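Phosphoacetylglucosamine mutase (Aspergillus lentulus, PDB 5O9X) interconverts the 6-phosphate and 1-phosphate of N-acetylglucosamine, a phosphoryl transfer expected to pass through a sugar 1,6-bisphosphate. Local coordinates at residues 357-361 against 475-479. The protein carries 1 engineered substitution. Numbering follows the deposited sequence.
With G16 (1,6-di-O-phosphono-alpha-D-glucopyranose), chain B.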
loop_
_atom_site.group_PDB
_atom_site.type_symbol
_atom_site.label_atom_id
_atom_site.label_comp_id
_atom_site.label_asym_id
_atom_site.label_seq_id
_atom_site.Cartn_x
_atom_site.Cartn_y
_atom_site.Cartn_z
ATOM N N VAL A 357 1.222 5.831 -17.040
ATOM C CA VAL A 357 0.826 7.145 -16.533
ATOM C C VAL A 357 1.665 7.281 -15.248
ATOM O O VAL A 357 1.833 6.293 -14.536
ATOM C CB VAL A 357 -0.683 7.146 -16.188
ATOM C CG1 VAL A 357 -1.116 8.499 -15.579
ATOM C CG2 VAL A 357 -1.465 6.869 -17.481
ATOM N N CYS A 358 2.201 8.480 -14.968
ATOM C CA CYS A 358 2.955 8.677 -13.736
ATOM C C CYS A 358 2.104 9.545 -12.855
ATOM O O CYS A 358 1.590 10.583 -13.304
ATOM C CB CYS A 358 4.321 9.363 -14.094
ATOM S SG CYS A 358 5.395 9.511 -12.641
ATOM N N THR A 359 1.887 9.154 -11.606
ATOM C CA THR A 359 1.079 9.923 -10.668
ATOM C C THR A 359 1.905 10.301 -9.437
ATOM O O THR A 359 3.049 9.834 -9.276
ATOM C CB THR A 359 -0.197 9.182 -10.148
ATOM O OG1 THR A 359 0.191 8.140 -9.239
ATOM C CG2 THR A 359 -1.024 8.550 -11.312
ATOM N N ASN A 360 1.323 11.123 -8.577
ATOM C CA ASN A 360 1.939 11.399 -7.248
ATOM C C ASN A 360 2.113 10.109 -6.430
ATOM O O ASN A 360 1.374 9.143 -6.640
ATOM C CB ASN A 360 1.035 12.341 -6.403
ATOM C CG ASN A 360 1.033 13.783 -6.911
ATOM O OD1 ASN A 360 1.628 14.114 -7.941
ATOM N ND2 ASN A 360 0.330 14.637 -6.188
ATOM N N THR A 361 3.046 10.145 -5.475
ATOM C CA THR A 361 3.235 9.082 -4.510
ATOM C C THR A 361 1.991 8.926 -3.641
ATOM O O THR A 361 1.360 9.935 -3.224
ATOM C CB THR A 361 4.484 9.362 -3.672
ATOM O OG1 THR A 361 5.594 8.971 -4.468
ATOM C CG2 THR A 361 4.531 8.558 -2.376
ATOM N N ASP A 475 4.070 18.190 -11.073
ATOM C CA ASP A 475 4.315 17.333 -12.243
ATOM C C ASP A 475 4.580 15.902 -11.767
ATOM O O ASP A 475 5.686 15.344 -11.964
ATOM C CB ASP A 475 5.448 17.937 -13.126
ATOM C CG ASP A 475 5.685 17.134 -14.412
ATOM O OD1 ASP A 475 4.857 16.285 -14.778
ATOM O OD2 ASP A 475 6.798 17.215 -14.936
ATOM N N ALA A 476 3.567 15.327 -11.109
ATOM C CA ALA A 476 3.710 13.998 -10.467
ATOM C C ALA A 476 4.932 14.041 -9.525
ATOM O O ALA A 476 5.726 13.084 -9.384
ATOM C CB ALA A 476 3.747 12.843 -11.540
ATOM N N GLU A 477 5.029 15.189 -8.831
ATOM C CA GLU A 477 6.060 15.483 -7.856
ATOM C C GLU A 477 7.527 15.415 -8.407
ATOM O O GLU A 477 8.463 15.231 -7.639
ATOM C CB GLU A 477 5.847 14.636 -6.579
ATOM C CG GLU A 477 4.469 14.906 -5.916
ATOM C CD GLU A 477 4.240 13.922 -4.793
ATOM O OE1 GLU A 477 4.283 12.696 -5.079
ATOM O OE2 GLU A 477 4.261 14.332 -3.629
ATOM N N ARG A 478 7.716 15.519 -9.725
ATOM C CA ARG A 478 9.043 15.356 -10.348
ATOM C C ARG A 478 9.869 16.675 -10.362
ATOM O O ARG A 478 11.052 16.652 -10.695
ATOM C CB ARG A 478 8.979 14.718 -11.773
ATOM C CG ARG A 478 8.401 13.300 -11.687
ATOM C CD ARG A 478 8.094 12.685 -13.063
ATOM N NE ARG A 478 6.887 13.314 -13.651
ATOM C CZ ARG A 478 6.359 12.830 -14.786
ATOM N NH1 ARG A 478 6.908 11.753 -15.356
ATOM N NH2 ARG A 478 5.295 13.396 -15.321
ATOM N N LYS A 479 9.237 17.799 -10.010
ATOM C CA LYS A 479 9.957 19.107 -9.985
ATOM C C LYS A 479 9.594 19.828 -8.705
ATOM O O LYS A 479 8.448 19.737 -8.292
ATOM C CB LYS A 479 9.567 19.931 -11.239
ATOM C CG LYS A 479 10.082 19.275 -12.555
ATOM C CD LYS A 479 9.358 19.990 -13.715
ATOM C CE LYS A 479 9.933 19.701 -15.101
ATOM N NZ LYS A 479 9.971 18.225 -15.350
HETATM C C1 G16 B . 2.791 4.861 2.491
HETATM C C2 G16 B . 1.850 4.993 1.298
HETATM C C3 G16 B . 2.624 4.703 -0.028
HETATM C C4 G16 B . 3.858 5.566 -0.228
HETATM C C5 G16 B . 4.757 5.386 0.988
HETATM C C6 G16 B . 5.886 6.384 1.093
HETATM O O1 G16 B . 3.262 3.512 2.563
HETATM O O2 G16 B . 0.657 4.155 1.391
HETATM O O3 G16 B . 1.711 4.788 -1.048
HETATM O O4 G16 B . 4.681 5.223 -1.427
HETATM O O5 G16 B . 4.056 5.686 2.219
HETATM O O6 G16 B . 5.262 7.745 1.159
HETATM P P G16 B . 6.227 9.029 1.388
HETATM O O1P G16 B . 7.372 8.979 0.350
HETATM O O2P G16 B . 6.843 8.911 2.803
HETATM O O3P G16 B . 5.351 10.300 1.351
HETATM P "P'" G16 B . 3.011 2.550 3.864
HETATM O O1X G16 B . 1.613 2.895 4.445
HETATM O O2X G16 B . 4.053 2.972 4.949
HETATM O O3X G16 B . 3.305 1.144 3.468
HETATM O O HOH W 1 5.548 10.606 -8.496
HETATM O O HOH W 2 2.498 16.612 -8.440
HETATM O O HOH W 3 6.207 10.942 -6.094
HETATM O O HOH W 4 2.438 12.338 -2.568
#
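Asn360 and Ala476 bring their CA atoms to 4.5 Å where a type I' turn, Asp475 to Arg478, meets the loop leaving strand 356-359. The turn is the tip of a beta hairpin in the C-terminal domain of this phosphohexomutase fold, abutting domain III behind Thr361, a residue of the sugar-bisphosphate pocket. Glu477 spans the join: its chain, extended beyond CG (chi2 172°), crosses the Asn360 side chain roughly perpendicularly and delivers OE1 to Thr361 N at 2.9 Å, nearly along the C-O axis. OE2 is engaged by Arg505, so both oxygens are held. Short, polar Asn360 sets its amide against the CG methylene and carboxylate of Glu477, planes 33° apart, while OD1 accepts from a water that itself accepts from Glu477 N. Ala476 is small enough for CB to sit 3.6 Å from Cys358 O and against Cys358 SG, which lies over one guanidinium face of Arg478, toward its rim. That guanidinium is held side-on to Asp475, by NE to the carbonyl O and a salt bridge from NH2 to OD1. Thr361, tied to Glu477 through OG1 and a shared water, turns its methyl the other way: CG2 stands 3.5 Å from G16 O4.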